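Local coordinates for RagB/SusD domain protein (Flavobacterium johnsoniae, PDB 5J90), which binds chitin as a SusD homolog and probably helps capture the polysaccharide at the outer membrane for uptake and breakdown, at residues K276-D288 against S364-Y376. Residues are numbered along the deposited sequence; the frame is centred on the assembly and turned at random.
Sequences KGYQDPRIASYFD and SFDQRGVSGAAGY
Arg282 reaches across to Ser364, Phe365 and Tyr376, its rotation fixed by Asp280, two residues earlier. The carboxylate takes the guanidinium side-on: Arg282 NE runs almost straight (176°) to Asp280 OD1 and NH2 lies 2.8 Å from Asp280 OD2, both on syn lone pairs. Asp280 OD1 also caps the turn by accepting from Arg282 N on its anti side. Pinned this way, NH1 of Arg282 donates in its own plane to Ser364 OG at 2.8 Å, while Phe365 brings CE1 over one guanidinium face, 3.6 Å from Arg282 CZ, with the two planes 50° apart. With CG anti to the backbone N, Tyr376 sends its ring toward the 278-282 turn, where its OH makes a weak 2.7 Å bond to Asp280 OD2. Pro281 sets CG against Phe365 CE2 at 3.5 Å. Farther along, Tyr286 points the CE1 edge of its ring at the centre of one Arg368 guanidinium face, the planes 73° apart; Arg368 NH2 goes on to the carbonyls of Ala427 and Phe429. Gln423 pairs OE1 with Arg282 NH2 and NE2 with Tyr376 OH. The result is a largely buried ion pair, its charges probably offsetting each other, that orients the guanidinium for its links to Ser364 and Phe365 on helix 353-368.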
loop_
_atom_site.group_PDB
_atom_site.type_symbol
_atom_site.label_atom_id
_atom_site.label_comp_id
_atom_site.label_asym_id
_atom_site.label_seq_id
_atom_site.Cartn_x
_atom_site.Cartn_y
_atom_site.Cartn_z
ATOM N N LYS A 276 -16.459 -12.846 27.404
ATOM C CA LYS A 276 -16.343 -13.598 28.660
ATOM C C LYS A 276 -15.201 -13.063 29.514
ATOM O O LYS A 276 -15.328 -12.957 30.734
ATOM C CB LYS A 276 -16.110 -15.083 28.401
ATOM C CG LYS A 276 -17.352 -15.903 28.155
ATOM C CD LYS A 276 -16.983 -17.377 28.262
ATOM C CE LYS A 276 -18.191 -18.280 28.369
ATOM N NZ LYS A 276 -17.783 -19.702 28.182
ATOM N N GLY A 277 -14.076 -12.737 28.883
ATOM C CA GLY A 277 -12.929 -12.224 29.615
ATOM C C GLY A 277 -13.291 -10.991 30.418
ATOM O O GLY A 277 -12.903 -10.843 31.582
ATOM N N TYR A 278 -14.052 -10.100 29.793
ATOM C CA TYR A 278 -14.482 -8.867 30.439
ATOM C C TYR A 278 -15.743 -9.037 31.288
ATOM O O TYR A 278 -16.184 -8.082 31.915
ATOM C CB TYR A 278 -14.765 -7.789 29.389
ATOM C CG TYR A 278 -13.555 -7.158 28.720
ATOM C CD1 TYR A 278 -12.304 -7.126 29.334
ATOM C CD2 TYR A 278 -13.682 -6.560 27.471
ATOM C CE1 TYR A 278 -11.210 -6.522 28.711
ATOM C CE2 TYR A 278 -12.604 -5.959 26.846
ATOM C CZ TYR A 278 -11.371 -5.941 27.462
ATOM O OH TYR A 278 -10.309 -5.326 26.823
ATOM N N GLN A 279 -16.323 -10.237 31.293
ATOM C CA GLN A 279 -17.622 -10.472 31.938
ATOM C C GLN A 279 -18.613 -9.393 31.517
ATOM O O GLN A 279 -19.297 -8.779 32.335
ATOM C CB GLN A 279 -17.484 -10.520 33.462
ATOM C CG GLN A 279 -16.653 -11.691 33.955
ATOM C CD GLN A 279 -16.560 -11.740 35.467
ATOM O OE1 GLN A 279 -17.458 -11.276 36.172
ATOM N NE2 GLN A 279 -15.467 -12.298 35.974
ATOM N N ASP A 280 -18.664 -9.165 30.210
ATOM C CA ASP A 280 -19.397 -8.055 29.636
ATOM C C ASP A 280 -20.897 -8.342 29.668
ATOM O O ASP A 280 -21.343 -9.327 29.087
ATOM C CB ASP A 280 -18.906 -7.885 28.194
ATOM C CG ASP A 280 -19.310 -6.567 27.585
ATOM O OD1 ASP A 280 -20.480 -6.172 27.719
ATOM O OD2 ASP A 280 -18.436 -5.913 26.959
ATOM N N PRO A 281 -21.683 -7.475 30.330
ATOM C CA PRO A 281 -23.123 -7.744 30.443
ATOM C C PRO A 281 -23.869 -7.653 29.112
ATOM O O PRO A 281 -25.013 -8.098 29.031
ATOM C CB PRO A 281 -23.614 -6.658 31.408
ATOM C CG PRO A 281 -22.618 -5.558 31.279
ATOM C CD PRO A 281 -21.296 -6.239 31.032
ATOM N N ARG A 282 -23.239 -7.096 28.078
ATOM C CA ARG A 282 -23.875 -7.052 26.763
ATOM C C ARG A 282 -23.973 -8.436 26.128
ATOM O O ARG A 282 -24.713 -8.628 25.165
ATOM C CB ARG A 282 -23.129 -6.081 25.833
ATOM C CG ARG A 282 -23.313 -4.626 26.240
ATOM C CD ARG A 282 -22.365 -3.690 25.474
ATOM N NE ARG A 282 -20.981 -3.858 25.909
ATOM C CZ ARG A 282 -19.985 -3.047 25.556
ATOM N NH1 ARG A 282 -20.226 -2.011 24.760
ATOM N NH2 ARG A 282 -18.762 -3.272 26.006
ATOM N N ILE A 283 -23.253 -9.405 26.688
ATOM C CA ILE A 283 -23.210 -10.744 26.119
ATOM C C ILE A 283 -24.602 -11.378 26.069
ATOM O O ILE A 283 -24.900 -12.151 25.164
ATOM C CB ILE A 283 -22.227 -11.648 26.898
ATOM C CG1 ILE A 283 -21.750 -12.821 26.044
ATOM C CG2 ILE A 283 -22.849 -12.133 28.204
ATOM C CD1 ILE A 283 -20.618 -13.596 26.693
ATOM N N ALA A 284 -25.452 -11.016 27.027
ATOM C CA ALA A 284 -26.748 -11.672 27.187
ATOM C C ALA A 284 -27.730 -11.325 26.072
ATOM O O ALA A 284 -28.553 -12.152 25.694
ATOM C CB ALA A 284 -27.344 -11.345 28.546
ATOM N N SER A 285 -27.655 -10.109 25.545
ATOM C CA SER A 285 -28.526 -9.754 24.433
ATOM C C SER A 285 -27.856 -10.032 23.087
ATOM O O SER A 285 -28.542 -10.218 22.088
ATOM C CB SER A 285 -29.000 -8.306 24.518
ATOM O OG SER A 285 -27.921 -7.390 24.426
ATOM N N TYR A 286 -26.527 -10.082 23.068
ATOM C CA TYR A 286 -25.808 -10.372 21.827
ATOM C C TYR A 286 -25.974 -11.831 21.412
ATOM O O TYR A 286 -26.068 -12.136 20.216
ATOM C CB TYR A 286 -24.306 -10.076 21.964
ATOM C CG TYR A 286 -23.903 -8.617 21.891
ATOM C CD1 TYR A 286 -24.839 -7.595 22.001
ATOM C CD2 TYR A 286 -22.570 -8.272 21.712
ATOM C CE1 TYR A 286 -24.457 -6.258 21.929
ATOM C CE2 TYR A 286 -22.180 -6.945 21.650
ATOM C CZ TYR A 286 -23.120 -5.947 21.748
ATOM O OH TYR A 286 -22.742 -4.625 21.679
ATOM N N PHE A 287 -25.998 -12.724 22.406
ATOM C CA PHE A 287 -25.986 -14.166 22.172
ATOM C C PHE A 287 -26.966 -14.896 23.079
ATOM O O PHE A 287 -27.353 -14.380 24.120
ATOM C CB PHE A 287 -24.575 -14.710 22.386
ATOM C CG PHE A 287 -23.542 -14.010 21.550
ATOM C CD1 PHE A 287 -23.516 -14.204 20.184
ATOM C CD2 PHE A 287 -22.627 -13.144 22.122
ATOM C CE1 PHE A 287 -22.587 -13.552 19.386
ATOM C CE2 PHE A 287 -21.689 -12.478 21.336
ATOM C CZ PHE A 287 -21.670 -12.684 19.966
ATOM N N ASP A 288 -27.372 -16.088 22.657
ATOM C CA ASP A 288 -28.185 -16.968 23.493
ATOM C C ASP A 288 -27.282 -17.995 24.156
ATOM O O ASP A 288 -26.253 -18.389 23.607
ATOM C CB ASP A 288 -29.233 -17.709 22.653
ATOM C CG ASP A 288 -30.303 -16.795 22.087
ATOM O OD1 ASP A 288 -30.603 -15.748 22.697
ATOM O OD2 ASP A 288 -30.861 -17.138 21.024
ATOM N N SER A 364 -22.950 2.764 24.580
ATOM C CA SER A 364 -23.264 1.401 24.177
ATOM C C SER A 364 -24.024 0.632 25.269
ATOM O O SER A 364 -24.999 -0.059 24.969
ATOM C CB SER A 364 -21.987 0.655 23.769
ATOM O OG SER A 364 -22.288 -0.675 23.386
ATOM N N PHE A 365 -23.570 0.739 26.517
ATOM C CA PHE A 365 -24.277 0.101 27.633
ATOM C C PHE A 365 -25.719 0.598 27.688
ATOM O O PHE A 365 -26.651 -0.208 27.837
ATOM C CB PHE A 365 -23.576 0.380 28.967
ATOM C CG PHE A 365 -22.555 -0.659 29.366
ATOM C CD1 PHE A 365 -21.482 -0.978 28.538
ATOM C CD2 PHE A 365 -22.645 -1.292 30.601
ATOM C CE1 PHE A 365 -20.539 -1.921 28.924
ATOM C CE2 PHE A 365 -21.708 -2.233 30.990
ATOM C CZ PHE A 365 -20.648 -2.547 30.153
ATOM N N ASP A 366 -25.916 1.909 27.565
ATOM C CA ASP A 366 -27.261 2.473 27.572
ATOM C C ASP A 366 -28.082 1.952 26.397
ATOM O O ASP A 366 -29.264 1.617 26.549
ATOM C CB ASP A 366 -27.211 4.001 27.539
ATOM C CG ASP A 366 -26.687 4.601 28.830
ATOM O OD1 ASP A 366 -26.631 3.891 29.858
ATOM O OD2 ASP A 366 -26.341 5.799 28.810
ATOM N N GLN A 367 -27.454 1.873 25.225
ATOM C CA GLN A 367 -28.144 1.415 24.031
ATOM C C GLN A 367 -28.658 -0.013 24.205
ATOM O O GLN A 367 -29.754 -0.351 23.728
ATOM C CB GLN A 367 -27.222 1.500 22.814
ATOM C CG GLN A 367 -27.957 1.269 21.518
ATOM C CD GLN A 367 -27.098 1.488 20.296
ATOM O OE1 GLN A 367 -25.890 1.223 20.300
ATOM N NE2 GLN A 367 -27.721 1.962 19.230
ATOM N N ARG A 368 -27.879 -0.839 24.896
ATOM C CA ARG A 368 -28.231 -2.245 25.082
ATOM C C ARG A 368 -29.050 -2.490 26.352
ATOM O O ARG A 368 -29.453 -3.616 26.618
ATOM C CB ARG A 368 -26.969 -3.116 25.090
ATOM C CG ARG A 368 -26.026 -2.867 23.919
ATOM C CD ARG A 368 -26.699 -3.064 22.574
ATOM N NE ARG A 368 -25.704 -2.991 21.505
ATOM C CZ ARG A 368 -25.901 -3.417 20.268
ATOM N NH1 ARG A 368 -27.063 -3.956 19.916
ATOM N NH2 ARG A 368 -24.925 -3.313 19.380
ATOM N N GLY A 369 -29.281 -1.441 27.134
ATOM C CA GLY A 369 -30.122 -1.549 28.321
ATOM C C GLY A 369 -29.487 -2.284 29.485
ATOM O O GLY A 369 -30.194 -2.899 30.294
ATOM N N VAL A 370 -28.163 -2.231 29.590
ATOM C CA VAL A 370 -27.466 -2.901 30.681
ATOM C C VAL A 370 -26.838 -1.902 31.642
ATOM O O VAL A 370 -26.446 -0.799 31.255
ATOM C CB VAL A 370 -26.399 -3.902 30.183
ATOM C CG1 VAL A 370 -27.063 -5.071 29.464
ATOM C CG2 VAL A 370 -25.387 -3.210 29.287
ATOM N N SER A 371 -26.773 -2.293 32.910
ATOM C CA SER A 371 -26.183 -1.454 33.938
ATOM C C SER A 371 -24.745 -1.890 34.190
ATOM O O SER A 371 -24.277 -2.877 33.618
ATOM C CB SER A 371 -27.001 -1.557 35.227
ATOM O OG SER A 371 -27.065 -2.900 35.662
ATOM N N GLY A 372 -24.050 -1.138 35.039
ATOM C CA GLY A 372 -22.720 -1.513 35.479
ATOM C C GLY A 372 -21.579 -0.892 34.696
ATOM O O GLY A 372 -20.444 -1.333 34.826
ATOM N N ALA A 373 -21.873 0.131 33.902
ATOM C CA ALA A 373 -20.845 0.756 33.068
ATOM C C ALA A 373 -19.666 1.293 33.881
ATOM O O ALA A 373 -18.511 1.099 33.508
ATOM C CB ALA A 373 -21.448 1.866 32.212
ATOM N N ALA A 374 -19.950 1.967 34.992
ATOM C CA ALA A 374 -18.888 2.596 35.769
ATOM C C ALA A 374 -17.833 1.592 36.238
ATOM O O ALA A 374 -16.632 1.844 36.121
ATOM C CB ALA A 374 -19.469 3.361 36.955
ATOM N N GLY A 375 -18.283 0.456 36.762
ATOM C CA GLY A 375 -17.380 -0.575 37.241
ATOM C C GLY A 375 -16.609 -1.239 36.117
ATOM O O GLY A 375 -15.426 -1.560 36.256
ATOM N N TYR A 376 -17.298 -1.458 35.001
ATOM C CA TYR A 376 -16.697 -2.050 33.808
ATOM C C TYR A 376 -15.592 -1.144 33.260
ATOM O O TYR A 376 -14.489 -1.604 32.959
ATOM C CB TYR A 376 -17.798 -2.258 32.769
ATOM C CG TYR A 376 -17.377 -2.864 31.447
ATOM C CD1 TYR A 376 -16.985 -2.052 30.384
ATOM C CD2 TYR A 376 -17.413 -4.236 31.245
ATOM C CE1 TYR A 376 -16.624 -2.597 29.158
ATOM C CE2 TYR A 376 -17.044 -4.796 30.017
ATOM C CZ TYR A 376 -16.652 -3.963 28.982
ATOM O OH TYR A 376 -16.296 -4.504 27.769
HETATM O O HOH W 1 -29.503 -5.174 23.781
#